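ThiJ/PfpI family protein (Francisella tularensis subsp. novicida, PDB 4P5P) probably has glyoxalase III activity, like other Hsp31-like members of the DJ-1/PfpI family, and is a virulence factor of this bacterium. Local coordinates at residues 23-28 and 57-62; 157-162 and 205-210; 4-9 and 95-100; 104-109 and 171-176. One frame throughout, in Å; residues are numbered along the deposited sequence.

How the contacts relate
Strand 2-8 starts the chain, and residues 4-9 pair with 95-100, which closes the loop of contact 3 in the middle of the sheet. Contact 1 is nested inside that loop. It joins the residues leading into helix 26-35 to the 57-62 loop. Next, 104-109 opens contact 4, and 157-162 opens contact 2 before 171-176 closes contact 4. Residues 205-210 close contact 2, so the two cross. They touch through Asn160 and Ser175. Contact 4 meets contact 3 through Thr9 and Asp107, while contact 1 reaches contact 2 at Pro209 and contact 3 at Gly100. Together they tie the central sheet to the loops at the C-terminal ends of its parallel strands.

Contact 1. Residues 23-28 and 57-62; sequences LWLSEL and NSVAQE
Ser58 sits on the indole of Trp24 and at the same time grips the backbone of Leu25. Ser58 CB lies over the ring face, 3.5 Å from the centroid of the five-membered ring of Trp24 and 17° off the ring normal, a CH-pi contact. Trp24 CG is anti to the backbone N (chi1 -165°), and this swings the indole under the serine. The hydroxyl serves a second purpose. Leu25 N donates to Ser58 OG at 3.1 Å, in a nearly straight bond of 178°. The same OG is also hydrogen-bonded to the carbonyl of Asp55, which fixes its rotation. This is the tight part of the contact. Asn57 and Val59, both exposed, border it on the solvent side. The amide of Asn57 leads away, although Asn57 CB still comes within 4.1 Å of Trp24 CZ3. Val59 CG1 still meets the buried Leu25, 3.6 Å from Leu25 CD2. A water takes the place of direct contact beyond Leu25: it accepts from Ser26 N at 2.9 Å and donates to Ser58 O at 2.7 Å. The 57-62 loop, between strand 40-46 and helix 64-71 of the flavodoxin-like fold, thus covers the residues that lead into helix 26-35. Leu25 also packs on Asn66 and Leu70 of helix 64-71, and Trp24 is bonded through its backbone to Gly100, just past strand 95-98.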
loop_
_atom_site.group_PDB
_atom_site.type_symbol
_atom_site.label_atom_id
_atom_site.label_comp_id
_atom_site.label_asym_id
_atom_site.label_seq_id
_atom_site.Cartn_x
_atom_site.Cartn_y
_atom_site.Cartn_z
ATOM N N LEU A 23 -3.989 1.301 -9.227
ATOM C CA LEU A 23 -3.681 2.121 -8.069
ATOM C C LEU A 23 -4.796 3.107 -7.742
ATOM O O LEU A 23 -5.370 3.717 -8.645
ATOM C CB LEU A 23 -2.386 2.889 -8.329
ATOM C CG LEU A 23 -2.025 4.047 -7.398
ATOM C CD1 LEU A 23 -1.582 3.544 -6.037
ATOM C CD2 LEU A 23 -0.935 4.882 -8.045
ATOM N N TRP A 24 -5.075 3.271 -6.445
ATOM C CA TRP A 24 -5.924 4.375 -5.992
ATOM C C TRP A 24 -5.012 5.587 -5.835
ATOM O O TRP A 24 -4.236 5.662 -4.883
ATOM C CB TRP A 24 -6.642 4.056 -4.678
ATOM C CG TRP A 24 -7.757 5.038 -4.442
ATOM C CD1 TRP A 24 -7.666 6.255 -3.837
ATOM C CD2 TRP A 24 -9.113 4.903 -4.874
ATOM N NE1 TRP A 24 -8.892 6.886 -3.855
ATOM C CE2 TRP A 24 -9.794 6.071 -4.488
ATOM C CE3 TRP A 24 -9.815 3.906 -5.554
ATOM C CZ2 TRP A 24 -11.148 6.259 -4.751
ATOM C CZ3 TRP A 24 -11.153 4.099 -5.815
ATOM C CH2 TRP A 24 -11.802 5.263 -5.417
ATOM N N LEU A 25 -5.068 6.514 -6.789
ATOM C CA LEU A 25 -3.986 7.488 -6.938
ATOM C C LEU A 25 -3.637 8.276 -5.681
ATOM O O LEU A 25 -2.465 8.443 -5.375
ATOM C CB LEU A 25 -4.314 8.464 -8.060
ATOM C CG LEU A 25 -3.191 9.433 -8.441
ATOM C CD1 LEU A 25 -1.896 8.686 -8.787
ATOM C CD2 LEU A 25 -3.614 10.327 -9.577
ATOM N N SER A 26 -4.634 8.737 -4.928
ATOM C CA SER A 26 -4.328 9.566 -3.769
ATOM C C SER A 26 -3.615 8.800 -2.650
ATOM O O SER A 26 -3.039 9.420 -1.776
ATOM C CB SER A 26 -5.601 10.217 -3.215
ATOM O OG SER A 26 -6.535 9.245 -2.774
ATOM N N GLU A 27 -3.658 7.469 -2.664
ATOM C CA GLU A 27 -2.920 6.695 -1.673
ATOM C C GLU A 27 -1.425 6.637 -1.975
ATOM O O GLU A 27 -0.639 6.237 -1.119
ATOM C CB GLU A 27 -3.507 5.291 -1.563
ATOM C CG GLU A 27 -4.886 5.359 -0.898
ATOM C CD GLU A 27 -5.656 4.077 -0.891
ATOM O OE1 GLU A 27 -6.822 4.110 -0.448
ATOM O OE2 GLU A 27 -5.132 3.048 -1.321
ATOM N N LEU A 28 -1.059 7.033 -3.200
ATOM C CA LEU A 28 0.323 7.320 -3.544
ATOM C C LEU A 28 0.620 8.799 -3.302
ATOM O O LEU A 28 1.569 9.135 -2.596
ATOM C CB LEU A 28 0.617 6.942 -5.007
ATOM C CG LEU A 28 2.001 7.324 -5.548
ATOM C CD1 LEU A 28 3.124 6.651 -4.749
ATOM C CD2 LEU A 28 2.119 6.972 -7.015
ATOM N N ASN A 57 -11.817 5.247 -11.050
ATOM C CA ASN A 57 -12.666 5.763 -10.002
ATOM C C ASN A 57 -11.886 6.653 -9.033
ATOM O O ASN A 57 -12.472 7.494 -8.364
ATOM C CB ASN A 57 -13.353 4.610 -9.263
ATOM C CG ASN A 57 -14.483 3.974 -10.086
ATOM O OD1 ASN A 57 -15.208 4.662 -10.811
ATOM N ND2 ASN A 57 -14.638 2.659 -9.966
ATOM N N SER A 58 -10.564 6.493 -8.967
ATOM C CA SER A 58 -9.771 7.274 -8.030
ATOM C C SER A 58 -9.457 8.671 -8.559
ATOM O O SER A 58 -8.986 9.526 -7.802
ATOM C CB SER A 58 -8.461 6.547 -7.681
ATOM O OG SER A 58 -7.483 6.668 -8.716
ATOM N N VAL A 59 -9.719 8.916 -9.842
ATOM C CA VAL A 59 -9.484 10.236 -10.429
ATOM C C VAL A 59 -10.755 10.844 -11.035
ATOM O O VAL A 59 -10.703 11.890 -11.682
ATOM C CB VAL A 59 -8.357 10.188 -11.509
ATOM C CG1 VAL A 59 -6.983 10.006 -10.850
ATOM C CG2 VAL A 59 -8.612 9.089 -12.550
ATOM N N ALA A 60 -11.903 10.215 -10.794
ATOM C CA ALA A 60 -13.183 10.765 -11.260
ATOM C C ALA A 60 -13.431 12.144 -10.668
ATOM O O ALA A 60 -13.923 13.059 -11.352
ATOM C CB ALA A 60 -14.308 9.820 -10.906
ATOM N N GLN A 61 -13.086 12.300 -9.395
ATOM C CA GLN A 61 -13.164 13.596 -8.743
ATOM C C GLN A 61 -11.817 14.288 -8.801
ATOM O O GLN A 61 -10.770 13.667 -8.596
ATOM C CB GLN A 61 -13.641 13.439 -7.296
ATOM C CG GLN A 61 -15.049 12.869 -7.178
ATOM N N GLU A 62 -11.841 15.576 -9.110
ATOM C CA GLU A 62 -10.624 16.366 -9.112
ATOM C C GLU A 62 -10.043 16.423 -7.695
ATOM O O GLU A 62 -10.780 16.450 -6.708
ATOM C CB GLU A 62 -10.890 17.780 -9.637
ATOM C CG GLU A 62 -9.660 18.393 -10.331
ATOM C CD GLU A 62 -9.891 18.779 -11.797
ATOM O OE1 GLU A 62 -11.045 18.766 -12.281
ATOM O OE2 GLU A 62 -8.903 19.117 -12.475
HETATM O O HOH W 1 -7.360 9.396 -5.699
#

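Contact 2. Residues 157-162 and 205-210; sequences GFSNNE and TAQNPQ
Glu162 holds Gln207 and Asn208 with its carboxylate, and it also forms a capping box with Ser159 at the start of helix 160-165. Its CB lies 3.6 Å above the plane of the Phe158 ring, offset toward the rim. From there the chain runs extended beyond CG, and Glu162 CD comes 3.3 Å from Gln207 NE2. OE1 takes three donors. Ser159 N arrives nearly along the C-O axis, whereas Ser159 OG and Gln207 NE2 come from out of the carboxylate plane. The Gln207 NE2 to Glu162 OE1 bond is 3.0 Å long. Glu162 OE2 offers its syn lone pair to Asn208 ND2 at 2.9 Å, with the amide and carboxylate planes 81° apart, and Trp193 N also donates to it. The box closes when Glu162 N donates to Ser159 OG at 3.1 Å. Further bonds hold the two amides: Gln207 OE1 accepts from Ala190 N, and Asn208 OD1 is paired with Ser211 OG. This ties the start of the helix to the loop after strand 203-206. The Phe158 ring meets His133, which follows the modified cysteine at position 132. At the backbone, Phe158 CA makes a CA-H...O contact of 3.2 Å with Gln207 O.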
loop_
_atom_site.group_PDB
_atom_site.type_symbol
_atom_site.label_atom_id
_atom_site.label_comp_id
_atom_site.label_asym_id
_atom_site.label_seq_id
_atom_site.Cartn_x
_atom_site.Cartn_y
_atom_site.Cartn_z
ATOM N N GLY A 157 -7.365 -2.395 7.368
ATOM C CA GLY A 157 -7.314 -2.509 5.920
ATOM C C GLY A 157 -8.737 -2.388 5.410
ATOM O O GLY A 157 -9.664 -2.309 6.212
ATOM N N PHE A 158 -8.921 -2.353 4.092
ATOM C CA PHE A 158 -10.242 -2.141 3.500
ATOM C C PHE A 158 -11.244 -3.165 4.046
ATOM O O PHE A 158 -11.029 -4.373 3.954
ATOM C CB PHE A 158 -10.138 -2.222 1.976
ATOM C CG PHE A 158 -11.244 -1.519 1.233
ATOM C CD1 PHE A 158 -11.239 -0.135 1.086
ATOM C CD2 PHE A 158 -12.267 -2.238 0.651
ATOM C CE1 PHE A 158 -12.245 0.507 0.376
ATOM C CE2 PHE A 158 -13.262 -1.603 -0.056
ATOM C CZ PHE A 158 -13.251 -0.230 -0.195
ATOM N N SER A 159 -12.348 -2.681 4.606
ATOM C CA SER A 159 -13.247 -3.539 5.377
ATOM C C SER A 159 -14.238 -4.266 4.478
ATOM O O SER A 159 -14.522 -3.818 3.374
ATOM C CB SER A 159 -14.000 -2.712 6.425
ATOM O OG SER A 159 -14.956 -1.870 5.818
ATOM N N ASN A 160 -14.772 -5.387 4.959
ATOM C CA ASN A 160 -15.799 -6.107 4.216
ATOM C C ASN A 160 -17.036 -5.246 3.972
ATOM O O ASN A 160 -17.674 -5.347 2.931
ATOM C CB ASN A 160 -16.198 -7.381 4.956
ATOM C CG ASN A 160 -15.142 -8.442 4.875
ATOM O OD1 ASN A 160 -14.267 -8.381 4.022
ATOM N ND2 ASN A 160 -15.217 -9.432 5.758
ATOM N N ASN A 161 -17.353 -4.408 4.948
ATOM C CA ASN A 161 -18.464 -3.468 4.852
ATOM C C ASN A 161 -18.258 -2.529 3.667
ATOM O O ASN A 161 -19.128 -2.386 2.810
ATOM C CB ASN A 161 -18.579 -2.686 6.159
ATOM C CG ASN A 161 -19.666 -1.628 6.134
ATOM O OD1 ASN A 161 -20.746 -1.813 5.555
ATOM N ND2 ASN A 161 -19.391 -0.507 6.798
ATOM N N GLU A 162 -17.086 -1.905 3.617
ATOM C CA GLU A 162 -16.757 -0.989 2.532
ATOM C C GLU A 162 -16.768 -1.730 1.194
ATOM O O GLU A 162 -17.264 -1.208 0.201
ATOM C CB GLU A 162 -15.398 -0.319 2.791
ATOM C CG GLU A 162 -15.496 0.861 3.746
ATOM C CD GLU A 162 -14.237 1.124 4.559
ATOM O OE1 GLU A 162 -13.509 0.168 4.904
ATOM O OE2 GLU A 162 -13.986 2.306 4.885
ATOM N N THR A 205 -0.896 0.180 9.387
ATOM C CA THR A 205 -1.922 -0.095 8.396
ATOM C C THR A 205 -3.051 0.931 8.491
ATOM O O THR A 205 -3.278 1.543 9.538
ATOM C CB THR A 205 -2.489 -1.533 8.539
ATOM O OG1 THR A 205 -2.920 -1.767 9.883
ATOM C CG2 THR A 205 -1.433 -2.588 8.196
ATOM N N ALA A 206 -3.724 1.147 7.374
ATOM C CA ALA A 206 -4.756 2.172 7.267
ATOM C C ALA A 206 -5.907 1.609 6.447
ATOM O O ALA A 206 -5.715 0.763 5.579
ATOM C CB ALA A 206 -4.198 3.439 6.639
ATOM N N GLN A 207 -7.117 2.067 6.738
ATOM C CA GLN A 207 -8.309 1.371 6.276
ATOM C C GLN A 207 -8.756 1.704 4.848
ATOM O O GLN A 207 -9.189 0.817 4.126
ATOM C CB GLN A 207 -9.448 1.672 7.247
ATOM C CG GLN A 207 -10.731 0.926 6.962
ATOM C CD GLN A 207 -11.757 1.151 8.048
ATOM O OE1 GLN A 207 -11.403 1.347 9.210
ATOM N NE2 GLN A 207 -13.031 1.132 7.677
ATOM N N ASN A 208 -8.649 2.970 4.449
ATOM C CA ASN A 208 -9.361 3.466 3.277
ATOM C C ASN A 208 -8.697 4.747 2.754
ATOM O O ASN A 208 -7.764 5.248 3.367
ATOM C CB ASN A 208 -10.836 3.684 3.647
ATOM C CG ASN A 208 -10.995 4.518 4.890
ATOM O OD1 ASN A 208 -10.218 5.441 5.126
ATOM N ND2 ASN A 208 -11.996 4.183 5.720
ATOM N N PRO A 209 -9.143 5.258 1.593
ATOM C CA PRO A 209 -8.504 6.466 1.068
ATOM C C PRO A 209 -8.625 7.635 2.040
ATOM O O PRO A 209 -7.760 8.520 2.058
ATOM C CB PRO A 209 -9.278 6.736 -0.223
ATOM C CG PRO A 209 -9.827 5.420 -0.618
ATOM C CD PRO A 209 -10.146 4.723 0.658
ATOM N N GLN A 210 -9.687 7.624 2.848
ATOM C CA GLN A 210 -9.933 8.699 3.797
ATOM C C GLN A 210 -8.949 8.670 4.961
ATOM O O GLN A 210 -8.935 9.585 5.785
ATOM C CB GLN A 210 -11.366 8.630 4.325
ATOM C CG GLN A 210 -12.425 8.820 3.254
ATOM C CD GLN A 210 -12.671 7.588 2.394
ATOM O OE1 GLN A 210 -12.240 6.481 2.720
ATOM N NE2 GLN A 210 -13.360 7.786 1.268
#

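Contact 3. Residues 4-9 and 95-100; sequences VLMVTT and AIIFAG
Leu5 and Val7 hydrogen-bond to alternate residues of the neighbouring strand, as expected for parallel strands in the central sheet of this flavodoxin-like fold. Ile97 N donates to Leu5 O at 2.7 Å, and Val7 N to Ile97 O at 2.8 Å. Ala99 N carries the ladder on to Val7 O at 3.0 Å. At the other end Leu5 N binds Ala95 O, also at 3.0 Å. Past the strand ends a water continues the link: it accepts from Thr9 N and donates to Gly100 O. The strand axes are 23° apart. Strand 2-8 lies between strands 95-98 and 40-46, so this pair is at the middle of the sheet.
Side chains pack on both faces, partly in register and partly diagonally. On one face, Val4 CG1 reaches diagonally to Ile97 CG1, 3.8 Å away, and Met6 CG lies near Ile97 CB, its partner in register. The other carries Leu5, Val7, Ile96 and Phe98. Helix 112-123 packs on part of this face, with Ile121 on Ile96 and Ile114 and Val118 on Phe98. Leu5 and Ile96 run side by side. Phe98 CG is anti to its carbonyl carbon (chi1 -62°), which turns the ring toward Val7. Phe98 CD1 then meets Val7 CB at 3.7 Å.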
loop_
_atom_site.group_PDB
_atom_site.type_symbol
_atom_site.label_atom_id
_atom_site.label_comp_id
_atom_site.label_asym_id
_atom_site.label_seq_id
_atom_site.Cartn_x
_atom_site.Cartn_y
_atom_site.Cartn_z
ATOM N N VAL A 4 12.578 6.363 1.771
ATOM C CA VAL A 4 11.319 5.634 1.827
ATOM C C VAL A 4 10.979 5.050 0.464
ATOM O O VAL A 4 11.070 5.743 -0.546
ATOM C CB VAL A 4 10.171 6.567 2.279
ATOM C CG1 VAL A 4 8.827 5.840 2.288
ATOM C CG2 VAL A 4 10.484 7.180 3.652
ATOM N N LEU A 5 10.598 3.777 0.443
ATOM C CA LEU A 5 10.167 3.100 -0.782
ATOM C C LEU A 5 8.646 2.963 -0.801
ATOM O O LEU A 5 8.072 2.352 0.090
ATOM C CB LEU A 5 10.827 1.726 -0.899
ATOM C CG LEU A 5 10.532 0.984 -2.205
ATOM C CD1 LEU A 5 11.185 1.691 -3.365
ATOM C CD2 LEU A 5 10.989 -0.439 -2.098
ATOM N N MET A 6 8.006 3.518 -1.818
ATOM C CA MET A 6 6.570 3.379 -2.006
ATOM C C MET A 6 6.347 2.430 -3.177
ATOM O O MET A 6 7.018 2.542 -4.212
ATOM C CB MET A 6 5.906 4.738 -2.254
ATOM C CG MET A 6 5.983 5.675 -1.056
ATOM S SD MET A 6 4.934 7.131 -1.239
ATOM C CE MET A 6 3.308 6.415 -1.063
ATOM N N VAL A 7 5.416 1.497 -2.987
ATOM C CA VAL A 7 5.148 0.410 -3.912
ATOM C C VAL A 7 3.697 0.410 -4.385
ATOM O O VAL A 7 2.768 0.446 -3.581
ATOM C CB VAL A 7 5.441 -0.960 -3.246
ATOM C CG1 VAL A 7 5.215 -2.108 -4.214
ATOM C CG2 VAL A 7 6.863 -1.013 -2.722
ATOM N N THR A 8 3.507 0.326 -5.703
ATOM C CA THR A 8 2.177 0.263 -6.292
ATOM C C THR A 8 1.937 -1.044 -7.009
ATOM O O THR A 8 2.881 -1.737 -7.413
ATOM C CB THR A 8 1.921 1.359 -7.332
ATOM O OG1 THR A 8 2.575 1.006 -8.560
ATOM C CG2 THR A 8 2.407 2.716 -6.847
ATOM N N THR A 9 0.660 -1.361 -7.169
ATOM C CA THR A 9 0.230 -2.424 -8.052
ATOM C C THR A 9 0.600 -2.143 -9.513
ATOM O O THR A 9 0.814 -0.991 -9.894
ATOM C CB THR A 9 -1.306 -2.622 -7.940
ATOM O OG1 THR A 9 -1.710 -3.783 -8.664
ATOM C CG2 THR A 9 -2.042 -1.412 -8.483
ATOM N N ALA A 95 12.088 2.462 5.157
ATOM C CA ALA A 95 10.671 2.154 5.227
ATOM C C ALA A 95 10.192 1.658 3.876
ATOM O O ALA A 95 10.733 2.054 2.844
ATOM C CB ALA A 95 9.880 3.378 5.648
ATOM N N ILE A 96 9.163 0.816 3.895
ATOM C CA ILE A 96 8.503 0.358 2.686
ATOM C C ILE A 96 7.002 0.567 2.898
ATOM O O ILE A 96 6.444 0.156 3.934
ATOM C CB ILE A 96 8.874 -1.121 2.347
ATOM C CG1 ILE A 96 8.340 -1.511 0.959
ATOM C CG2 ILE A 96 8.414 -2.097 3.421
ATOM C CD1 ILE A 96 8.918 -2.818 0.415
ATOM N N ILE A 97 6.382 1.240 1.940
ATOM C CA ILE A 97 4.984 1.677 2.025
ATOM C C ILE A 97 4.202 1.143 0.823
ATOM O O ILE A 97 4.574 1.418 -0.306
ATOM C CB ILE A 97 4.871 3.227 2.074
ATOM C CG1 ILE A 97 5.755 3.807 3.195
ATOM C CG2 ILE A 97 3.417 3.644 2.224
ATOM C CD1 ILE A 97 5.482 3.269 4.573
ATOM N N PHE A 98 3.114 0.416 1.075
ATOM C CA PHE A 98 2.272 -0.154 0.024
ATOM C C PHE A 98 0.980 0.628 -0.179
ATOM O O PHE A 98 0.130 0.664 0.701
ATOM C CB PHE A 98 1.944 -1.599 0.353
ATOM C CG PHE A 98 3.156 -2.466 0.420
ATOM C CD1 PHE A 98 3.682 -3.007 -0.733
ATOM C CD2 PHE A 98 3.786 -2.727 1.622
ATOM C CE1 PHE A 98 4.822 -3.778 -0.693
ATOM C CE2 PHE A 98 4.933 -3.513 1.668
ATOM C CZ PHE A 98 5.441 -4.040 0.506
ATOM N N ALA A 99 0.850 1.245 -1.349
ATOM C CA ALA A 99 -0.352 1.969 -1.724
ATOM C C ALA A 99 -1.445 0.967 -2.098
ATOM O O ALA A 99 -1.153 -0.187 -2.385
ATOM C CB ALA A 99 -0.057 2.905 -2.890
ATOM N N GLY A 100 -2.700 1.410 -2.097
ATOM C CA GLY A 100 -3.821 0.541 -2.406
ATOM C C GLY A 100 -4.402 0.733 -3.796
ATOM O O GLY A 100 -3.693 1.106 -4.733
HETATM O O HOH W 2 -1.043 0.090 -5.294
#

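Contact 4. Residues 104-109 and 171-176; sequences TMWDFP and VVPFSL
Two rings, Trp106 and Phe174, each receive an aliphatic group from the opposite segment on one face. Over the indole of Trp106 lies Pro173, with CD 4.0 Å from the centroid of the six-membered ring and 27° off its normal, a CH-pi contact offset toward the rim. Met105 CB touches the same face from within its own segment. At the edge of the indole, near its plane, Val171 O stands 3.6 Å from Trp106 CZ2. The Trp106 ring also stacks with His11.
Over Phe174 comes the methyl of Met105. Met105 CE is 3.6 Å from the centroid of the Phe174 ring and 17° off the normal. The sulfur stands to the side of it: Met105 SD is 4.5 Å from the Phe174 centroid in an oblique Met-aromatic contact. Pro109 CG approaches the same ring at Phe174 CZ, 3.8 Å away. The Met105 chain is bent at chi2 (-69°) and again at chi3, which folds CE back onto the ring. There the methyl is tightly enclosed. Met105 CE lies 3.1 Å from Phe174 O and also near Val172 CB and Leu176 CB.
The short, weakly bonded helix at about 104-107 is joined in this way to the loop that leads into helix 176-182. Ser175 caps that helix, with OG accepting from Asp178 N, and is bonded as well to Asn160 OD1. The direct contact between the segments is made of methyl, proline and ring surfaces. Its cohesion therefore rests on dispersion and CH-pi attraction, and so on close fit.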
loop_
_atom_site.group_PDB
_atom_site.type_symbol
_atom_site.label_atom_id
_atom_site.label_comp_id
_atom_site.label_asym_id
_atom_site.label_seq_id
_atom_site.Cartn_x
_atom_site.Cartn_y
_atom_site.Cartn_z
ATOM N N THR A 104 -4.109 -4.292 -6.389
ATOM C CA THR A 104 -3.243 -4.955 -5.415
ATOM C C THR A 104 -3.715 -6.355 -5.034
ATOM O O THR A 104 -2.903 -7.203 -4.653
ATOM C CB THR A 104 -3.135 -4.142 -4.110
ATOM O OG1 THR A 104 -4.436 -3.993 -3.532
ATOM C CG2 THR A 104 -2.549 -2.762 -4.344
ATOM N N MET A 105 -5.019 -6.598 -5.111
ATOM C CA MET A 105 -5.566 -7.883 -4.690
ATOM C C MET A 105 -5.080 -9.018 -5.580
ATOM O O MET A 105 -5.074 -10.174 -5.155
ATOM C CB MET A 105 -7.093 -7.832 -4.678
ATOM C CG MET A 105 -7.634 -6.876 -3.638
ATOM S SD MET A 105 -7.387 -7.424 -1.931
ATOM C CE MET A 105 -8.710 -8.609 -1.737
ATOM N N TRP A 106 -4.640 -8.681 -6.796
ATOM C CA TRP A 106 -4.225 -9.690 -7.772
ATOM C C TRP A 106 -2.712 -9.818 -7.924
ATOM O O TRP A 106 -2.252 -10.814 -8.474
ATOM C CB TRP A 106 -4.841 -9.393 -9.141
ATOM C CG TRP A 106 -6.297 -9.735 -9.215
ATOM C CD1 TRP A 106 -6.831 -10.954 -9.505
ATOM C CD2 TRP A 106 -7.409 -8.854 -8.991
ATOM N NE1 TRP A 106 -8.205 -10.894 -9.476
ATOM C CE2 TRP A 106 -8.588 -9.618 -9.166
ATOM C CE3 TRP A 106 -7.529 -7.499 -8.662
ATOM C CZ2 TRP A 106 -9.867 -9.070 -9.024
ATOM C CZ3 TRP A 106 -8.808 -6.957 -8.524
ATOM C CH2 TRP A 106 -9.956 -7.742 -8.706
ATOM N N ASP A 107 -1.931 -8.837 -7.473
ATOM C CA ASP A 107 -0.474 -8.981 -7.610
ATOM C C ASP A 107 0.358 -8.675 -6.365
ATOM O O ASP A 107 1.573 -8.851 -6.398
ATOM C CB ASP A 107 0.063 -8.155 -8.803
ATOM C CG ASP A 107 -0.067 -6.647 -8.644
ATOM O OD1 ASP A 107 -0.682 -6.154 -7.684
ATOM O OD2 ASP A 107 0.461 -5.940 -9.535
ATOM N N PHE A 108 -0.264 -8.317 -5.244
ATOM C CA PHE A 108 0.507 -8.168 -4.004
ATOM C C PHE A 108 0.660 -9.450 -3.167
ATOM O O PHE A 108 1.748 -9.704 -2.658
ATOM C CB PHE A 108 -0.114 -7.095 -3.099
ATOM C CG PHE A 108 0.309 -5.668 -3.400
ATOM C CD1 PHE A 108 0.963 -5.321 -4.570
ATOM C CD2 PHE A 108 0.023 -4.665 -2.477
ATOM C CE1 PHE A 108 1.353 -4.009 -4.797
ATOM C CE2 PHE A 108 0.391 -3.376 -2.701
ATOM C CZ PHE A 108 1.064 -3.031 -3.852
ATOM N N PRO A 109 -0.429 -10.229 -2.974
ATOM C CA PRO A 109 -0.372 -11.270 -1.931
ATOM C C PRO A 109 0.742 -12.299 -2.081
ATOM O O PRO A 109 1.294 -12.770 -1.088
ATOM C CB PRO A 109 -1.725 -11.986 -2.060
ATOM C CG PRO A 109 -2.616 -11.050 -2.726
ATOM C CD PRO A 109 -1.765 -10.148 -3.590
ATOM N N VAL A 171 -16.297 -9.777 -6.713
ATOM C CA VAL A 171 -15.340 -9.578 -7.800
ATOM C C VAL A 171 -13.905 -9.803 -7.314
ATOM O O VAL A 171 -13.077 -10.373 -8.032
ATOM C CB VAL A 171 -15.470 -8.163 -8.406
ATOM C CG1 VAL A 171 -14.504 -7.988 -9.559
ATOM C CG2 VAL A 171 -16.908 -7.911 -8.876
ATOM N N VAL A 172 -13.613 -9.356 -6.098
ATOM C CA VAL A 172 -12.272 -9.522 -5.547
ATOM C C VAL A 172 -12.019 -11.017 -5.345
ATOM O O VAL A 172 -12.961 -11.778 -5.116
ATOM C CB VAL A 172 -12.076 -8.738 -4.221
ATOM C CG1 VAL A 172 -12.012 -7.232 -4.483
ATOM C CG2 VAL A 172 -13.169 -9.088 -3.202
ATOM N N PRO A 173 -10.751 -11.454 -5.470
ATOM C CA PRO A 173 -10.434 -12.888 -5.429
ATOM C C PRO A 173 -10.526 -13.500 -4.028
ATOM O O PRO A 173 -10.581 -14.716 -3.888
ATOM C CB PRO A 173 -9.000 -12.937 -5.965
ATOM C CG PRO A 173 -8.430 -11.579 -5.659
ATOM C CD PRO A 173 -9.564 -10.621 -5.743
ATOM N N PHE A 174 -10.556 -12.656 -3.007
ATOM C CA PHE A 174 -10.662 -13.089 -1.621
ATOM C C PHE A 174 -11.042 -11.853 -0.825
ATOM O O PHE A 174 -10.913 -10.737 -1.321
ATOM C CB PHE A 174 -9.347 -13.697 -1.111
ATOM C CG PHE A 174 -8.196 -12.731 -1.120
ATOM C CD1 PHE A 174 -7.415 -12.583 -2.252
ATOM C CD2 PHE A 174 -7.906 -11.959 -0.007
ATOM C CE1 PHE A 174 -6.359 -11.681 -2.282
ATOM C CE2 PHE A 174 -6.854 -11.064 -0.022
ATOM C CZ PHE A 174 -6.077 -10.922 -1.173
ATOM N N SER A 175 -11.549 -12.056 0.384
ATOM C CA SER A 175 -11.835 -10.956 1.286
ATOM C C SER A 175 -10.561 -10.587 2.037
ATOM O O SER A 175 -9.976 -11.412 2.743
ATOM C CB SER A 175 -12.952 -11.327 2.268
ATOM O OG SER A 175 -12.808 -10.613 3.478
ATOM N N LEU A 176 -10.134 -9.344 1.888
ATOM C CA LEU A 176 -8.934 -8.876 2.564
ATOM C C LEU A 176 -9.045 -9.005 4.081
ATOM O O LEU A 176 -8.146 -9.524 4.727
ATOM C CB LEU A 176 -8.658 -7.427 2.177
ATOM C CG LEU A 176 -7.470 -6.778 2.880
ATOM C CD1 LEU A 176 -6.172 -7.564 2.668
ATOM C CD2 LEU A 176 -7.308 -5.375 2.373
#